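Long-range contacts in collagen adhesin (Staphylococcus aureus, PDB 2F68), which probably attaches the bacterium to host collagen, the two subdomains of its extracellular region closing round the collagen triple helix: residues L101-F107 with G303-K309; S14-L20 with T131-T137. All coordinates share one frame; numbering follows the deposited sequence.

Contact 1. Residues L101-F107 with G303-K309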
ATOM      1  N   LEU A 101     -14.886  -9.512 -31.949  1.00 30.16           N
ATOM      2  CA  LEU A 101     -14.915 -10.745 -31.167  1.00 28.00           C
ATOM      3  C   LEU A 101     -16.335 -11.192 -30.824  1.00 27.15           C
ATOM      4  O   LEU A 101     -17.182 -10.377 -30.450  1.00 24.58           O
ATOM      5  CB  LEU A 101     -14.093 -10.590 -29.882  1.00 28.51           C
ATOM      6  CG  LEU A 101     -12.582 -10.361 -29.993  1.00 28.29           C
ATOM      7  CD1 LEU A 101     -12.040  -9.807 -28.688  1.00 31.95           C
ATOM      8  CD2 LEU A 101     -11.844 -11.638 -30.387  1.00 29.12           C
ATOM      9  N   SER A 102     -16.576 -12.493 -30.959  1.00 26.14           N
ATOM     10  CA  SER A 102     -17.843 -13.111 -30.575  1.00 26.91           C
ATOM     11  C   SER A 102     -17.611 -14.133 -29.465  1.00 25.79           C
ATOM     12  O   SER A 102     -16.492 -14.626 -29.296  1.00 25.07           O
ATOM     13  CB  SER A 102     -18.508 -13.773 -31.785  1.00 28.07           C
ATOM     14  OG  SER A 102     -17.672 -14.766 -32.353  1.00 30.86           O
ATOM     15  N   ASP A 103     -18.674 -14.448 -28.720  1.00 23.96           N
ATOM     16  CA  ASP A 103     -18.608 -15.349 -27.559  1.00 24.28           C
ATOM     17  C   ASP A 103     -17.597 -14.840 -26.526  1.00 22.65           C
ATOM     18  O   ASP A 103     -16.752 -15.593 -26.032  1.00 23.12           O
ATOM     19  CB  ASP A 103     -18.287 -16.790 -27.990  1.00 24.34           C
ATOM     20  CG  ASP A 103     -19.226 -17.309 -29.070  1.00 28.92           C
ATOM     21  OD1 ASP A 103     -20.457 -17.146 -28.931  1.00 28.32           O
ATOM     22  OD2 ASP A 103     -18.728 -17.890 -30.056  1.00 32.17           O
ATOM     23  N   VAL A 104     -17.705 -13.552 -26.206  1.00 21.93           N
ATOM     24  CA  VAL A 104     -16.736 -12.863 -25.355  1.00 20.23           C
ATOM     25  C   VAL A 104     -16.976 -13.141 -23.872  1.00 20.45           C
ATOM     26  O   VAL A 104     -18.096 -13.003 -23.377  1.00 20.21           O
ATOM     27  CB  VAL A 104     -16.734 -11.329 -25.614  1.00 19.34           C
ATOM     28  CG1 VAL A 104     -15.590 -10.651 -24.870  1.00 19.75           C
ATOM     29  CG2 VAL A 104     -16.633 -11.031 -27.106  1.00 20.84           C
ATOM     30  N   SER A 105     -15.910 -13.535 -23.180  1.00 19.87           N
ATOM     31  CA  SER A 105     -15.933 -13.759 -21.736  1.00 20.75           C
ATOM     32  C   SER A 105     -14.601 -13.345 -21.116  1.00 20.34           C
ATOM     33  O   SER A 105     -13.548 -13.517 -21.733  1.00 20.57           O
ATOM     34  CB  SER A 105     -16.228 -15.227 -21.422  1.00 19.37           C
ATOM     35  OG  SER A 105     -15.253 -16.081 -21.998  1.00 23.06           O
ATOM     36  N   GLY A 106     -14.648 -12.803 -19.901  1.00 21.12           N
ATOM     37  CA  GLY A 106     -13.434 -12.347 -19.225  1.00 19.89           C
ATOM     38  C   GLY A 106     -13.568 -12.117 -17.732  1.00 19.78           C
ATOM     39  O   GLY A 106     -14.635 -12.332 -17.152  1.00 16.67           O
ATOM     40  N   PHE A 107     -12.472 -11.676 -17.113  1.00 20.32           N
ATOM     41  CA  PHE A 107     -12.438 -11.407 -15.674  1.00 21.33           C
ATOM     42  C   PHE A 107     -11.511 -10.247 -15.300  1.00 21.56           C
ATOM     43  O   PHE A 107     -10.674  -9.822 -16.100  1.00 21.42           O
ATOM     44  CB  PHE A 107     -12.065 -12.677 -14.889  1.00 21.48           C
ATOM     45  CG  PHE A 107     -10.622 -13.092 -15.034  1.00 21.55           C
ATOM     46  CD1 PHE A 107      -9.672 -12.698 -14.095  1.00 24.48           C
ATOM     47  CD2 PHE A 107     -10.217 -13.891 -16.100  1.00 25.35           C
ATOM     48  CE1 PHE A 107      -8.339 -13.081 -14.222  1.00 26.15           C
ATOM     49  CE2 PHE A 107      -8.885 -14.280 -16.235  1.00 27.26           C
ATOM     50  CZ  PHE A 107      -7.945 -13.874 -15.294  1.00 26.98           C
ATOM     51  N   GLY A 303      -8.051 -11.012 -17.695  1.00 26.13           N
ATOM     52  CA  GLY A 303      -8.071 -11.864 -18.882  1.00 25.12           C
ATOM     53  C   GLY A 303      -9.364 -11.745 -19.666  1.00 25.38           C
ATOM     54  O   GLY A 303     -10.395 -11.350 -19.119  1.00 24.36           O
ATOM     55  N   ILE A 304      -9.300 -12.091 -20.950  1.00 24.97           N
ATOM     56  CA  ILE A 304     -10.453 -12.002 -21.853  1.00 24.72           C
ATOM     57  C   ILE A 304     -10.333 -12.992 -23.019  1.00 25.52           C
ATOM     58  O   ILE A 304      -9.272 -13.117 -23.637  1.00 25.19           O
ATOM     59  CB  ILE A 304     -10.682 -10.537 -22.357  1.00 25.07           C
ATOM     60  CG1 ILE A 304     -11.940 -10.436 -23.232  1.00 24.78           C
ATOM     61  CG2 ILE A 304      -9.432  -9.985 -23.057  1.00 25.65           C
ATOM     62  CD1 ILE A 304     -12.499  -9.027 -23.363  1.00 23.94           C
ATOM     63  N   GLU A 305     -11.426 -13.699 -23.296  1.00 26.49           N
ATOM     64  CA  GLU A 305     -11.489 -14.665 -24.393  1.00 28.41           C
ATOM     65  C   GLU A 305     -12.515 -14.233 -25.439  1.00 29.09           C
ATOM     66  O   GLU A 305     -13.508 -13.581 -25.110  1.00 26.40           O
ATOM     67  CB  GLU A 305     -11.837 -16.060 -23.866  1.00 28.93           C
ATOM     68  CG  GLU A 305     -10.764 -16.689 -22.982  1.00 33.68           C
ATOM     69  CD  GLU A 305     -11.156 -18.064 -22.465  1.00 39.77           C
ATOM     70  OE1 GLU A 305     -11.579 -18.917 -23.275  1.00 43.70           O
ATOM     71  OE2 GLU A 305     -11.026 -18.296 -21.244  1.00 42.62           O
ATOM     72  N   GLY A 306     -12.267 -14.600 -26.694  1.00 30.40           N
ATOM     73  CA  GLY A 306     -13.163 -14.252 -27.795  1.00 32.52           C
ATOM     74  C   GLY A 306     -12.825 -14.947 -29.100  1.00 35.00           C
ATOM     75  O   GLY A 306     -11.674 -15.319 -29.337  1.00 34.12           O
ATOM     76  N   THR A 307     -13.839 -15.118 -29.946  1.00 36.66           N
ATOM     77  CA  THR A 307     -13.674 -15.753 -31.252  1.00 39.08           C
ATOM     78  C   THR A 307     -13.687 -14.698 -32.358  1.00 40.32           C
ATOM     79  O   THR A 307     -14.608 -13.882 -32.441  1.00 39.27           O
ATOM     80  CB  THR A 307     -14.773 -16.811 -31.515  1.00 39.62           C
ATOM     81  OG1 THR A 307     -14.943 -17.632 -30.352  1.00 42.12           O
ATOM     82  CG2 THR A 307     -14.406 -17.696 -32.703  1.00 40.16           C
ATOM     83  N   VAL A 308     -12.655 -14.725 -33.201  1.00 41.86           N
ATOM     84  CA  VAL A 308     -12.502 -13.765 -34.298  1.00 44.40           C
ATOM     85  C   VAL A 308     -13.513 -14.038 -35.414  1.00 46.09           C
ATOM     86  O   VAL A 308     -13.980 -13.108 -36.078  1.00 46.23           O
ATOM     87  CB  VAL A 308     -11.065 -13.784 -34.892  1.00 45.24           C
ATOM     88  CG1 VAL A 308     -10.745 -12.446 -35.559  1.00 46.16           C
ATOM     89  CG2 VAL A 308     -10.030 -14.086 -33.808  1.00 44.81           C
ATOM     90  N   LYS A 309     -13.838 -15.319 -35.604  1.00 47.55           N
ATOM     91  CA  LYS A 309     -14.808 -15.786 -36.603  1.00 49.42           C
ATOM     92  C   LYS A 309     -14.404 -15.408 -38.028  1.00 49.48           C
ATOM     93  O   LYS A 309     -13.269 -15.645 -38.445  1.00 50.59           O
ATOM     94  CB  LYS A 309     -16.220 -15.271 -36.287  1.00 49.48           C
ATOM     95  CG  LYS A 309     -17.348 -16.214 -36.689  1.00 51.28           C
ATOM     96  CD  LYS A 309     -17.580 -17.288 -35.630  1.00 52.95           C
ATOM     97  CE  LYS A 309     -18.769 -18.168 -35.980  1.00 54.21           C
ATOM     98  NZ  LYS A 309     -19.015 -19.205 -34.939  1.00 54.80           N
TER
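Leu101 sets its CD2 methyl 3.7 Å from Gly306 C, while its side chain also packs on Val75 and Val80. Ser102 N and O each bond to Thr307, a hydrogen-bonded antiparallel pair. Ser102 OG, folded between its own N and carbonyl carbon (chi1 59°), gives Thr307 O a second bond of 3.2 Å from above the carbonyl plane. Asp103 turns the corner: the pairing resumes one residue out of step, a beta bulge, and Val104 N is bonded to Asp41 OD1. Val104 CG1 meets Ile304 CD1 at 3.8 Å, with Leu73 and Phe39 also against Ile304. Ser105 and Glu305 form a hydrogen-bonded pair, Glu305 N to Ser105 O 2.6 Å and Ser105 N to Glu305 O 3.1 Å. Gly106 lets the chains close to 4.0 Å between its CA and Ile304 CA. Phe107 folds its ring back (chi1 72°), with Gly303 N 3.6 Å over one face, near the rim; Lys36 makes a cation-pi contact with the same ring. This antiparallel pairing joins the C-terminal strand 300-307 to the sheet that carries 104-116, consistent with the latch strand complementation of this adhesin family.

Contact 2. Residues S14-L20 with T131-T137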
ATOM      1  N   SER A  14     -24.815  -3.975 -15.236  1.00 24.42           N
ATOM      2  CA  SER A  14     -26.069  -4.626 -14.850  1.00 25.72           C
ATOM      3  C   SER A  14     -26.447  -5.778 -15.782  1.00 26.08           C
ATOM      4  O   SER A  14     -27.160  -6.700 -15.380  1.00 26.77           O
ATOM      5  CB  SER A  14     -27.205  -3.604 -14.795  1.00 27.30           C
ATOM      6  OG  SER A  14     -26.949  -2.607 -13.821  1.00 29.06           O
ATOM      7  N   THR A  15     -25.961  -5.722 -17.020  1.00 25.51           N
ATOM      8  CA  THR A  15     -26.308  -6.713 -18.040  1.00 25.53           C
ATOM      9  C   THR A  15     -25.256  -7.809 -18.217  1.00 23.86           C
ATOM     10  O   THR A  15     -25.603  -8.978 -18.393  1.00 24.31           O
ATOM     11  CB  THR A  15     -26.581  -6.050 -19.413  1.00 26.64           C
ATOM     12  OG1 THR A  15     -25.482  -5.200 -19.766  1.00 33.49           O
ATOM     13  CG2 THR A  15     -27.864  -5.229 -19.374  1.00 26.82           C
ATOM     14  N   ASN A  16     -23.979  -7.434 -18.160  1.00 22.25           N
ATOM     15  CA  ASN A  16     -22.893  -8.347 -18.534  1.00 20.82           C
ATOM     16  C   ASN A  16     -22.151  -9.058 -17.396  1.00 20.31           C
ATOM     17  O   ASN A  16     -21.599 -10.142 -17.605  1.00 20.74           O
ATOM     18  CB  ASN A  16     -21.904  -7.647 -19.475  1.00 20.13           C
ATOM     19  CG  ASN A  16     -22.479  -7.427 -20.866  1.00 23.95           C
ATOM     20  OD1 ASN A  16     -22.740  -6.295 -21.269  1.00 22.24           O
ATOM     21  ND2 ASN A  16     -22.686  -8.513 -21.602  1.00 21.19           N
ATOM     22  N   VAL A  17     -22.136  -8.456 -16.205  1.00 19.10           N
ATOM     23  CA  VAL A  17     -21.463  -9.048 -15.041  1.00 18.58           C
ATOM     24  C   VAL A  17     -22.180 -10.319 -14.582  1.00 19.14           C
ATOM     25  O   VAL A  17     -23.400 -10.324 -14.397  1.00 18.20           O
ATOM     26  CB  VAL A  17     -21.333  -8.042 -13.863  1.00 18.92           C
ATOM     27  CG1 VAL A  17     -20.733  -8.711 -12.627  1.00 17.31           C
ATOM     28  CG2 VAL A  17     -20.484  -6.853 -14.270  1.00 17.13           C
ATOM     29  N   THR A  18     -21.408 -11.388 -14.404  1.00 19.71           N
ATOM     30  CA  THR A  18     -21.956 -12.700 -14.056  1.00 19.51           C
ATOM     31  C   THR A  18     -21.627 -13.152 -12.633  1.00 21.07           C
ATOM     32  O   THR A  18     -22.429 -13.843 -12.001  1.00 22.01           O
ATOM     33  CB  THR A  18     -21.500 -13.788 -15.051  1.00 19.22           C
ATOM     34  OG1 THR A  18     -20.092 -13.664 -15.294  1.00 19.22           O
ATOM     35  CG2 THR A  18     -22.253 -13.655 -16.364  1.00 19.13           C
ATOM     36  N   ASP A  19     -20.451 -12.767 -12.137  1.00 20.76           N
ATOM     37  CA  ASP A  19     -20.020 -13.138 -10.788  1.00 21.21           C
ATOM     38  C   ASP A  19     -19.067 -12.111 -10.180  1.00 20.18           C
ATOM     39  O   ASP A  19     -18.194 -11.572 -10.864  1.00 18.12           O
ATOM     40  CB  ASP A  19     -19.370 -14.530 -10.791  1.00 21.25           C
ATOM     41  CG  ASP A  19     -19.008 -15.016  -9.395  1.00 24.33           C
ATOM     42  OD1 ASP A  19     -19.881 -14.985  -8.500  1.00 26.66           O
ATOM     43  OD2 ASP A  19     -17.851 -15.440  -9.198  1.00 25.79           O
ATOM     44  N   LEU A  20     -19.253 -11.851  -8.887  1.00 19.47           N
ATOM     45  CA  LEU A  20     -18.380 -10.963  -8.127  1.00 20.15           C
ATOM     46  C   LEU A  20     -18.045 -11.595  -6.776  1.00 21.71           C
ATOM     47  O   LEU A  20     -18.924 -11.774  -5.928  1.00 21.79           O
ATOM     48  CB  LEU A  20     -19.036  -9.590  -7.941  1.00 20.08           C
ATOM     49  CG  LEU A  20     -18.233  -8.473  -7.265  1.00 21.49           C
ATOM     50  CD1 LEU A  20     -17.167  -7.902  -8.191  1.00 22.39           C
ATOM     51  CD2 LEU A  20     -19.166  -7.374  -6.795  1.00 20.12           C
ATOM     52  N   THR A 131     -20.066  -3.897  -4.845  1.00 21.19           N
ATOM     53  CA  THR A 131     -21.089  -4.151  -5.861  1.00 21.45           C
ATOM     54  C   THR A 131     -20.570  -3.956  -7.285  1.00 22.36           C
ATOM     55  O   THR A 131     -19.734  -3.087  -7.539  1.00 21.62           O
ATOM     56  CB  THR A 131     -22.329  -3.246  -5.662  1.00 22.52           C
ATOM     57  OG1 THR A 131     -21.924  -1.872  -5.628  1.00 21.66           O
ATOM     58  CG2 THR A 131     -23.060  -3.592  -4.370  1.00 22.09           C
ATOM     59  N   SER A 132     -21.077  -4.778  -8.202  1.00 22.35           N
ATOM     60  CA  SER A 132     -20.785  -4.652  -9.629  1.00 22.38           C
ATOM     61  C   SER A 132     -21.997  -5.100 -10.443  1.00 22.19           C
ATOM     62  O   SER A 132     -22.187  -6.294 -10.694  1.00 21.79           O
ATOM     63  CB  SER A 132     -19.539  -5.459 -10.009  1.00 21.57           C
ATOM     64  OG  SER A 132     -19.202  -5.270 -11.372  1.00 21.66           O
ATOM     65  N   GLY A 133     -22.819  -4.132 -10.840  1.00 22.08           N
ATOM     66  CA  GLY A 133     -24.057  -4.406 -11.567  1.00 23.81           C
ATOM     67  C   GLY A 133     -25.141  -4.937 -10.650  1.00 24.89           C
ATOM     68  O   GLY A 133     -25.568  -4.251  -9.720  1.00 24.12           O
ATOM     69  N   ASN A 134     -25.585  -6.163 -10.919  1.00 24.74           N
ATOM     70  CA  ASN A 134     -26.589  -6.830 -10.089  1.00 24.51           C
ATOM     71  C   ASN A 134     -25.969  -7.720  -9.011  1.00 24.47           C
ATOM     72  O   ASN A 134     -26.674  -8.231  -8.137  1.00 21.82           O
ATOM     73  CB  ASN A 134     -27.553  -7.646 -10.959  1.00 25.67           C
ATOM     74  CG  ASN A 134     -28.439  -6.776 -11.840  1.00 28.36           C
ATOM     75  OD1 ASN A 134     -28.794  -7.166 -12.952  1.00 33.67           O
ATOM     76  ND2 ASN A 134     -28.807  -5.597 -11.344  1.00 28.23           N
ATOM     77  N   LYS A 135     -24.650  -7.892  -9.077  1.00 23.40           N
ATOM     78  CA  LYS A 135     -23.928  -8.773  -8.158  1.00 24.30           C
ATOM     79  C   LYS A 135     -23.323  -8.005  -6.985  1.00 24.88           C
ATOM     80  O   LYS A 135     -22.799  -6.901  -7.156  1.00 24.12           O
ATOM     81  CB  LYS A 135     -22.839  -9.556  -8.902  1.00 24.51           C
ATOM     82  CG  LYS A 135     -23.327 -10.325 -10.132  1.00 25.57           C
ATOM     83  CD  LYS A 135     -24.241 -11.488  -9.760  1.00 26.35           C
ATOM     84  CE  LYS A 135     -25.000 -12.002 -10.973  1.00 28.10           C
ATOM     85  NZ  LYS A 135     -25.884 -13.149 -10.630  1.00 29.82           N
ATOM     86  N   SER A 136     -23.400  -8.604  -5.799  1.00 25.02           N
ATOM     87  CA  SER A 136     -22.878  -7.999  -4.574  1.00 25.89           C
ATOM     88  C   SER A 136     -22.248  -9.038  -3.650  1.00 26.21           C
ATOM     89  O   SER A 136     -22.715 -10.177  -3.568  1.00 25.92           O
ATOM     90  CB  SER A 136     -23.985  -7.240  -3.836  1.00 27.45           C
ATOM     91  OG  SER A 136     -25.057  -8.102  -3.494  1.00 31.01           O
ATOM     92  N   THR A 137     -21.188  -8.631  -2.956  1.00 24.59           N
ATOM     93  CA  THR A 137     -20.473  -9.500  -2.017  1.00 24.86           C
ATOM     94  C   THR A 137     -19.959  -8.713  -0.806  1.00 24.75           C
ATOM     95  O   THR A 137     -19.660  -7.520  -0.913  1.00 23.49           O
ATOM     96  CB  THR A 137     -19.317 -10.276  -2.708  1.00 25.04           C
ATOM     97  OG1 THR A 137     -18.500 -10.918  -1.718  1.00 25.97           O
ATOM     98  CG2 THR A 137     -18.455  -9.344  -3.551  1.00 23.27           C
TER
HETATM   99  O   HOH W   1     -25.097  -8.151 -13.314  1.00 26.24           O
HETATM  100  O   HOH W   2     -24.615 -14.814 -13.345  1.00 35.71           O
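Strands 17-20 and 135-137 run parallel, 6° apart, but their axes come no closer than 6.4 Å, and no clear direct hydrogen bond crosses between the segments. Ser14 passes the type II' turn Ser132 to Lys135 with its CA 3.9 Å from Gly133 CA, and Val17 points toward the turn, in which Gly133 takes a positive phi. One water closes part of the interval, accepting from Asn134 N and lying where it can donate to Val17 O. Leu20 also points toward the turn: with CG anti to its backbone N (chi1 -175°), CD2 rests 3.5 Å from Ser132 N and 3.7 Å from Lys135 O, against the backbone bond that closes the turn. The Leu20 and Thr137 side chains cross at about a right angle, with Thr137 CG2 3.8 Å from Leu20 CG. Val17 straddles Ser132 and Lys135, its CG2 lying 3.5 Å from Ser132 OG and its CG1 3.9 Å from Lys135 CG. That hydroxyl is itself satisfied by Lys53 O. Lys135 bends at its second torsion, bringing CE within 3.3 Å of Thr18 O; a second water accepts a weak bond from NZ and donates to that oxygen. Van der Waals packing and water bridges thus join parallel-paired strands 17-27 and 135-141 where they begin.

How the contacts relate
Contacts 1 and 2 reach the same mixed sheet, their centres 18 Å apart and their nearest atoms about 6 Å apart without touching. Strand 31-40 lies between them, antiparallel to both 17-27 and 104-116, and pairings connect 135-141, 17-27, 31-40, 104-116 and 300-307 in turn. Residues of 31-40 serve both sites: Thr38 touches Phe107 of contact 1 and hydrogen-bonds Thr18 of contact 2, while Asp40 meets Ser105 and Thr18. Contact 1 brings in the chain's C-terminal strand from 196 residues away; its segments alternate with those of contact 2 along the chain, so the two contacts cross. No collagen is present, so neither contact can be placed against ligand here.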